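Local coordinates for protein TetR family transcriptional regulator (Clostridium perfringens, PDB 6AZH) that probably binds DNA as a TetR-family transcriptional regulator, with a proposed role in controlling fatty acid metabolism genes, at residues V57-K68 and L93-V104. Numbering follows the deposited sequence.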
ATOM      1  N   VAL A  57      11.791  15.281  -6.034  1.00 17.38           N
ATOM      2  CA  VAL A  57      10.902  14.473  -6.871  1.00 16.30           C
ATOM      3  C   VAL A  57       9.533  14.315  -6.202  1.00 20.57           C
ATOM      4  O   VAL A  57       8.485  14.481  -6.844  1.00 18.83           O
ATOM      5  CB  VAL A  57      11.533  13.101  -7.184  1.00 16.07           C
ATOM      6  CG1 VAL A  57      10.540  12.210  -7.918  1.00 19.03           C
ATOM      7  CG2 VAL A  57      12.838  13.252  -8.019  1.00 18.77           C
ATOM      8  N   ILE A  58       9.521  13.997  -4.900  1.00 17.25           N
ATOM      9  CA  ILE A  58       8.243  13.858  -4.188  1.00 17.28           C
ATOM     10  C   ILE A  58       7.453  15.154  -4.273  1.00 18.20           C
ATOM     11  O   ILE A  58       6.254  15.155  -4.577  1.00 18.49           O
ATOM     12  CB  ILE A  58       8.468  13.465  -2.714  1.00 20.06           C
ATOM     13  CG1 ILE A  58       9.050  12.052  -2.579  1.00 17.91           C
ATOM     14  CG2 ILE A  58       7.158  13.656  -1.900  1.00 19.44           C
ATOM     15  CD1 ILE A  58       8.182  10.941  -3.142  1.00 16.94           C
ATOM     16  N   SER A  59       8.113  16.281  -3.991  1.00 17.92           N
ATOM     17  CA  SER A  59       7.400  17.553  -3.945  1.00 22.52           C
ATOM     18  C   SER A  59       6.855  17.925  -5.321  1.00 23.38           C
ATOM     19  O   SER A  59       5.670  18.242  -5.466  1.00 23.10           O
ATOM     20  CB  SER A  59       8.319  18.650  -3.408  1.00 25.73           C
ATOM     21  OG  SER A  59       7.606  19.863  -3.262  1.00 31.92           O
ATOM     22  N   LYS A  60       7.701  17.858  -6.352  1.00 22.45           N
ATOM     23  CA  LYS A  60       7.235  18.159  -7.703  1.00 22.33           C
ATOM     24  C   LYS A  60       6.145  17.188  -8.148  1.00 21.84           C
ATOM     25  O   LYS A  60       5.124  17.608  -8.713  1.00 19.73           O
ATOM     26  CB  LYS A  60       8.401  18.138  -8.686  1.00 22.91           C
ATOM     27  CG  LYS A  60       7.977  18.144 -10.140  1.00 25.01           C
ATOM     28  CD  LYS A  60       7.330  19.486 -10.516  1.00 31.45           C
ATOM     29  CE  LYS A  60       8.243  20.670 -10.144  1.00 35.14           C
ATOM     30  NZ  LYS A  60       7.576  22.004 -10.317  1.00 36.80           N
ATOM     31  N   GLY A  61       6.337  15.888  -7.894  1.00 17.72           N
ATOM     32  CA  GLY A  61       5.406  14.896  -8.405  1.00 19.27           C
ATOM     33  C   GLY A  61       4.040  14.974  -7.757  1.00 19.94           C
ATOM     34  O   GLY A  61       3.032  14.643  -8.389  1.00 21.32           O
ATOM     35  N   LEU A  62       3.973  15.417  -6.502  1.00 17.28           N
ATOM     36  CA  LEU A  62       2.667  15.508  -5.859  1.00 18.42           C
ATOM     37  C   LEU A  62       1.910  16.772  -6.243  1.00 25.42           C
ATOM     38  O   LEU A  62       0.729  16.892  -5.889  1.00 23.30           O
ATOM     39  CB  LEU A  62       2.819  15.454  -4.338  1.00 20.52           C
ATOM     40  CG  LEU A  62       2.488  14.191  -3.546  1.00 27.45           C
ATOM     41  CD1 LEU A  62       2.050  12.974  -4.393  1.00 23.50           C
ATOM     42  CD2 LEU A  62       3.631  13.857  -2.651  1.00 27.21           C
ATOM     43  N   GLU A  63       2.549  17.707  -6.962  1.00 22.09           N
ATOM     44  CA  GLU A  63       1.875  18.951  -7.342  1.00 25.54           C
ATOM     45  C   GLU A  63       0.605  18.680  -8.138  1.00 21.92           C
ATOM     46  O   GLU A  63      -0.444  19.280  -7.873  1.00 24.83           O
ATOM     47  CB  GLU A  63       2.828  19.843  -8.147  1.00 23.36           C
ATOM     48  CG  GLU A  63       3.948  20.408  -7.301  1.00 22.40           C
ATOM     49  CD  GLU A  63       4.935  21.253  -8.097  1.00 36.30           C
ATOM     50  OE1 GLU A  63       4.751  21.387  -9.324  1.00 35.70           O
ATOM     51  OE2 GLU A  63       5.902  21.775  -7.489  1.00 29.94           O
ATOM     52  N   ILE A  64       0.683  17.794  -9.136  1.00 21.94           N
ATOM     53  CA  ILE A  64      -0.486  17.527  -9.966  1.00 23.57           C
ATOM     54  C   ILE A  64      -1.577  16.842  -9.146  1.00 23.55           C
ATOM     55  O   ILE A  64      -2.765  17.027  -9.419  1.00 22.61           O
ATOM     56  CB  ILE A  64      -0.089  16.713 -11.220  1.00 25.94           C
ATOM     57  CG1 ILE A  64      -1.254  16.579 -12.215  1.00 26.90           C
ATOM     58  CG2 ILE A  64       0.435  15.337 -10.847  1.00 25.53           C
ATOM     59  CD1 ILE A  64      -1.682  17.873 -12.863  1.00 29.25           C
ATOM     60  N   TRP A  65      -1.206  16.067  -8.122  1.00 23.68           N
ATOM     61  CA  TRP A  65      -2.216  15.439  -7.268  1.00 22.87           C
ATOM     62  C   TRP A  65      -3.006  16.494  -6.497  1.00 23.65           C
ATOM     63  O   TRP A  65      -4.245  16.486  -6.499  1.00 20.60           O
ATOM     64  CB  TRP A  65      -1.552  14.438  -6.317  1.00 22.00           C
ATOM     65  CG  TRP A  65      -0.991  13.233  -7.040  1.00 21.51           C
ATOM     66  CD1 TRP A  65       0.190  13.161  -7.721  1.00 24.93           C
ATOM     67  CD2 TRP A  65      -1.615  11.947  -7.182  1.00 22.49           C
ATOM     68  NE1 TRP A  65       0.351  11.913  -8.269  1.00 17.38           N
ATOM     69  CE2 TRP A  65      -0.749  11.148  -7.958  1.00 27.93           C
ATOM     70  CE3 TRP A  65      -2.831  11.400  -6.737  1.00 25.73           C
ATOM     71  CZ2 TRP A  65      -1.045   9.819  -8.282  1.00 24.06           C
ATOM     72  CZ3 TRP A  65      -3.125  10.081  -7.062  1.00 26.53           C
ATOM     73  CH2 TRP A  65      -2.240   9.310  -7.829  1.00 25.34           C
ATOM     74  N   HIS A  66      -2.302  17.428  -5.850  1.00 23.99           N
ATOM     75  CA  HIS A  66      -2.969  18.529  -5.157  1.00 26.58           C
ATOM     76  C   HIS A  66      -3.778  19.383  -6.122  1.00 28.77           C
ATOM     77  O   HIS A  66      -4.898  19.799  -5.805  1.00 27.07           O
ATOM     78  CB  HIS A  66      -1.946  19.413  -4.444  1.00 24.78           C
ATOM     79  CG  HIS A  66      -1.345  18.788  -3.234  1.00 28.22           C
ATOM     80  ND1 HIS A  66      -2.089  18.458  -2.126  1.00 27.64           N
ATOM     81  CD2 HIS A  66      -0.066  18.444  -2.950  1.00 23.10           C
ATOM     82  CE1 HIS A  66      -1.298  17.922  -1.215  1.00 27.84           C
ATOM     83  NE2 HIS A  66      -0.063  17.911  -1.687  1.00 29.43           N
ATOM     84  N   GLU A  67      -3.224  19.658  -7.302  1.00 26.27           N
ATOM     85  CA  GLU A  67      -3.915  20.505  -8.270  1.00 27.16           C
ATOM     86  C   GLU A  67      -5.238  19.884  -8.698  1.00 26.86           C
ATOM     87  O   GLU A  67      -6.285  20.546  -8.691  1.00 24.10           O
ATOM     88  CB  GLU A  67      -3.020  20.741  -9.483  1.00 29.37           C
ATOM     89  CG  GLU A  67      -3.688  21.509 -10.622  1.00 35.03           C
ATOM     90  CD  GLU A  67      -2.795  21.617 -11.842  1.00 41.19           C
ATOM     91  OE1 GLU A  67      -3.337  21.674 -12.969  1.00 43.40           O
ATOM     92  OE2 GLU A  67      -1.549  21.624 -11.670  1.00 48.99           O
ATOM     93  N   LYS A  68      -5.205  18.607  -9.083  1.00 24.15           N
ATOM     94  CA  LYS A  68      -6.413  17.946  -9.565  1.00 26.39           C
ATOM     95  C   LYS A  68      -7.426  17.725  -8.453  1.00 25.47           C
ATOM     96  O   LYS A  68      -8.635  17.818  -8.702  1.00 22.46           O
ATOM     97  CB  LYS A  68      -6.058  16.622 -10.238  1.00 28.60           C
ATOM     98  CG  LYS A  68      -5.321  16.802 -11.549  1.00 26.36           C
ATOM     99  CD  LYS A  68      -5.602  15.661 -12.508  1.00 34.13           C
ATOM    100  CE  LYS A  68      -4.786  15.794 -13.791  1.00 36.63           C
ATOM    101  NZ  LYS A  68      -5.392  16.764 -14.743  1.00 42.65           N
ATOM    102  N   LEU A  93      -4.687   9.159 -12.775  1.00 19.34           N
ATOM    103  CA  LEU A  93      -3.379   9.701 -12.402  1.00 21.79           C
ATOM    104  C   LEU A  93      -2.420   8.590 -12.010  1.00 20.16           C
ATOM    105  O   LEU A  93      -1.252   8.598 -12.414  1.00 20.25           O
ATOM    106  CB  LEU A  93      -3.520  10.704 -11.256  1.00 23.37           C
ATOM    107  CG  LEU A  93      -2.531  11.867 -11.231  1.00 28.52           C
ATOM    108  CD1 LEU A  93      -2.386  12.483 -12.629  1.00 31.61           C
ATOM    109  CD2 LEU A  93      -2.955  12.925 -10.211  1.00 26.82           C
ATOM    110  N   LEU A  94      -2.903   7.621 -11.223  1.00 17.36           N
ATOM    111  CA  LEU A  94      -2.088   6.461 -10.872  1.00 18.63           C
ATOM    112  C   LEU A  94      -1.602   5.732 -12.118  1.00 21.40           C
ATOM    113  O   LEU A  94      -0.424   5.397 -12.233  1.00 20.12           O
ATOM    114  CB  LEU A  94      -2.894   5.512  -9.987  1.00 19.04           C
ATOM    115  CG  LEU A  94      -2.261   4.161  -9.720  1.00 19.26           C
ATOM    116  CD1 LEU A  94      -0.966   4.377  -8.981  1.00 21.90           C
ATOM    117  CD2 LEU A  94      -3.221   3.311  -8.898  1.00 18.44           C
ATOM    118  N   TYR A  95      -2.510   5.472 -13.061  1.00 19.81           N
ATOM    119  CA  TYR A  95      -2.148   4.717 -14.253  1.00 22.25           C
ATOM    120  C   TYR A  95      -1.145   5.472 -15.114  1.00 23.02           C
ATOM    121  O   TYR A  95      -0.292   4.855 -15.771  1.00 25.51           O
ATOM    122  CB  TYR A  95      -3.400   4.390 -15.067  1.00 24.52           C
ATOM    123  CG  TYR A  95      -3.153   3.307 -16.092  1.00 31.16           C
ATOM    124  CD1 TYR A  95      -2.686   2.061 -15.702  1.00 31.92           C
ATOM    125  CD2 TYR A  95      -3.366   3.537 -17.448  1.00 37.14           C
ATOM    126  CE1 TYR A  95      -2.448   1.066 -16.626  1.00 38.38           C
ATOM    127  CE2 TYR A  95      -3.135   2.543 -18.385  1.00 38.78           C
ATOM    128  CZ  TYR A  95      -2.674   1.310 -17.963  1.00 43.58           C
ATOM    129  OH  TYR A  95      -2.433   0.306 -18.871  1.00 57.98           O
ATOM    130  N   GLU A  96      -1.224   6.797 -15.122  1.00 19.22           N
ATOM    131  CA  GLU A  96      -0.298   7.605 -15.907  1.00 22.78           C
ATOM    132  C   GLU A  96       1.047   7.814 -15.228  1.00 21.87           C
ATOM    133  O   GLU A  96       1.963   8.353 -15.862  1.00 21.09           O
ATOM    134  CB  GLU A  96      -0.930   8.964 -16.206  1.00 28.10           C
ATOM    135  CG  GLU A  96      -2.020   8.901 -17.263  1.00 34.42           C
ATOM    136  CD  GLU A  96      -1.520   8.287 -18.561  1.00 42.05           C
ATOM    137  OE1 GLU A  96      -2.160   7.331 -19.053  1.00 48.46           O
ATOM    138  OE2 GLU A  96      -0.482   8.761 -19.085  1.00 48.92           O
ATOM    139  N   ASN A  97       1.195   7.415 -13.968  1.00 20.12           N
ATOM    140  CA  ASN A  97       2.385   7.733 -13.184  1.00 18.81           C
ATOM    141  C   ASN A  97       2.729   6.555 -12.283  1.00 17.31           C
ATOM    142  O   ASN A  97       2.938   6.700 -11.079  1.00 17.33           O
ATOM    143  CB  ASN A  97       2.179   9.009 -12.363  1.00 22.61           C
ATOM    144  CG  ASN A  97       1.913  10.237 -13.235  1.00 26.48           C
ATOM    145  OD1 ASN A  97       2.845  10.874 -13.729  1.00 23.01           O
ATOM    146  ND2 ASN A  97       0.627  10.561 -13.441  1.00 23.53           N
ATOM    147  N   ARG A  98       2.775   5.360 -12.864  1.00 19.07           N
ATOM    148  CA  ARG A  98       2.899   4.164 -12.038  1.00 21.83           C
ATOM    149  C   ARG A  98       4.255   4.094 -11.355  1.00 22.66           C
ATOM    150  O   ARG A  98       4.340   3.718 -10.179  1.00 19.66           O
ATOM    151  CB  ARG A  98       2.654   2.921 -12.877  1.00 19.19           C
ATOM    152  CG  ARG A  98       1.170   2.557 -12.959  1.00 23.46           C
ATOM    153  CD  ARG A  98       0.937   1.517 -14.040  1.00 30.22           C
ATOM    154  NE  ARG A  98       0.949   2.129 -15.364  1.00 33.97           N
ATOM    155  CZ  ARG A  98       1.162   1.467 -16.499  1.00 44.16           C
ATOM    156  NH1 ARG A  98       1.385   0.155 -16.480  1.00 34.75           N
ATOM    157  NH2 ARG A  98       1.152   2.120 -17.658  1.00 42.98           N
ATOM    158  N   ALA A  99       5.325   4.449 -12.075  1.00 19.16           N
ATOM    159  CA  ALA A  99       6.653   4.419 -11.466  1.00 20.46           C
ATOM    160  C   ALA A  99       6.722   5.353 -10.264  1.00 19.31           C
ATOM    161  O   ALA A  99       7.211   4.972  -9.188  1.00 17.93           O
ATOM    162  CB  ALA A  99       7.721   4.779 -12.506  1.00 21.73           C
ATOM    163  N   PHE A 100       6.231   6.585 -10.429  1.00 17.40           N
ATOM    164  CA  PHE A 100       6.222   7.548  -9.332  1.00 18.60           C
ATOM    165  C   PHE A 100       5.485   7.000  -8.118  1.00 18.94           C
ATOM    166  O   PHE A 100       5.958   7.126  -6.980  1.00 18.10           O
ATOM    167  CB  PHE A 100       5.592   8.871  -9.796  1.00 18.18           C
ATOM    168  CG  PHE A 100       5.408   9.873  -8.691  1.00 18.53           C
ATOM    169  CD1 PHE A 100       6.445  10.677  -8.283  1.00 19.06           C
ATOM    170  CD2 PHE A 100       4.186  10.022  -8.067  1.00 19.90           C
ATOM    171  CE1 PHE A 100       6.282  11.606  -7.229  1.00 22.45           C
ATOM    172  CE2 PHE A 100       4.015  10.939  -7.048  1.00 20.07           C
ATOM    173  CZ  PHE A 100       5.058  11.730  -6.623  1.00 20.45           C
ATOM    174  N   PHE A 101       4.318   6.391  -8.333  1.00 16.68           N
ATOM    175  CA  PHE A 101       3.527   5.924  -7.202  1.00 19.78           C
ATOM    176  C   PHE A 101       4.207   4.768  -6.476  1.00 19.32           C
ATOM    177  O   PHE A 101       4.148   4.695  -5.246  1.00 19.44           O
ATOM    178  CB  PHE A 101       2.126   5.527  -7.663  1.00 19.80           C
ATOM    179  CG  PHE A 101       1.116   5.589  -6.571  1.00 23.00           C
ATOM    180  CD1 PHE A 101       0.550   6.802  -6.215  1.00 30.71           C
ATOM    181  CD2 PHE A 101       0.754   4.446  -5.882  1.00 24.87           C
ATOM    182  CE1 PHE A 101      -0.381   6.870  -5.207  1.00 27.04           C
ATOM    183  CE2 PHE A 101      -0.179   4.507  -4.865  1.00 27.43           C
ATOM    184  CZ  PHE A 101      -0.736   5.722  -4.523  1.00 26.94           C
ATOM    185  N   LYS A 102       4.882   3.878  -7.214  1.00 20.91           N
ATOM    186  CA  LYS A 102       5.666   2.812  -6.587  1.00 24.28           C
ATOM    187  C   LYS A 102       6.804   3.377  -5.746  1.00 22.62           C
ATOM    188  O   LYS A 102       7.094   2.870  -4.651  1.00 20.91           O
ATOM    189  CB  LYS A 102       6.242   1.886  -7.655  1.00 24.72           C
ATOM    190  CG  LYS A 102       5.216   1.019  -8.348  1.00 28.79           C
ATOM    191  CD  LYS A 102       5.875   0.275  -9.494  1.00 33.53           C
ATOM    192  CE  LYS A 102       4.843  -0.365 -10.379  1.00 37.71           C
ATOM    193  NZ  LYS A 102       5.462  -0.700 -11.685  1.00 37.67           N
HETATM  194  N   MSE A 103       7.498   4.384  -6.273  1.00 19.03           N
HETATM  195  CA  MSE A 103       8.536   5.075  -5.539  1.00 22.90           C
HETATM  196  C   MSE A 103       7.995   5.580  -4.201  1.00 22.25           C
HETATM  197  O   MSE A 103       8.619   5.373  -3.157  1.00 18.31           O
HETATM  198  CB  MSE A 103       9.065   6.235  -6.369  1.00 21.34           C
HETATM  199  CG  MSE A 103       9.584   7.380  -5.534  1.00 27.70           C
HETATM  200 SE   MSE A 103      10.327   8.730  -6.630  0.71 22.06          SE
HETATM  201  CE  MSE A 103       8.742   9.438  -7.061  1.00 34.82           C
ATOM    202  N   VAL A 104       6.825   6.239  -4.245  1.00 17.06           N
ATOM    203  CA  VAL A 104       6.170   6.723  -3.026  1.00 19.11           C
ATOM    204  C   VAL A 104       5.860   5.557  -2.097  1.00 16.36           C
ATOM    205  O   VAL A 104       6.217   5.568  -0.914  1.00 18.13           O
ATOM    206  CB  VAL A 104       4.880   7.499  -3.377  1.00 18.56           C
ATOM    207  CG1 VAL A 104       4.056   7.781  -2.125  1.00 18.38           C
ATOM    208  CG2 VAL A 104       5.196   8.811  -4.068  1.00 17.06           C
TER
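Leu93 lies over one face of the Trp65 indole: its CD2 stands 3.6 Å from the centroid of the five-membered ring, 16° off the ring normal, a CH-pi contact, while its CB and CG run on along the benzo half. The same methyl reaches back to Ile64 CG2 at 4.2 Å. Leu94 follows with its backbone N, 3.8 Å from Trp65 CH2. At the break between helices 79-96 and 98-106, Asn97 turns its amide back on the preceding turn, and its ND2 gives a nearly straight bond of 2.9 Å to a lone pair of Leu93 O.

Phe100 is the knob of the interface. With CG anti to the backbone N (chi1 174°), its ring is carried into a hole formed by Ile58, Gly61, Leu62 and Trp65; CZ comes within 3.6 Å of Gly61 C, where the lack of a side chain lets the ring approach the backbone. Leu62 CD1 meets this ring at its edge. In the all-helical TetR fold, this packing sets the long connecting helix 50-74, which links the N-terminal, probably DNA-binding, helix-turn-helix region to the C-terminal domain, against the kinked pair 79-96 and 98-106.

Phe101 extends the aromatic cluster, meeting Trp65 obliquely with planes at 33°; Leu158 of helix 147-165 touches both side chains. Three residues on from Phe100, selenomethionine Met103 packs its SE 3.7 Å from Val57 CG1, and Ile16 of helix 6-26 adjoins that valine. Val104 CG2 meets Ile58 CD1 at 3.8 Å and also lies over a face of Phe100, toward the rim.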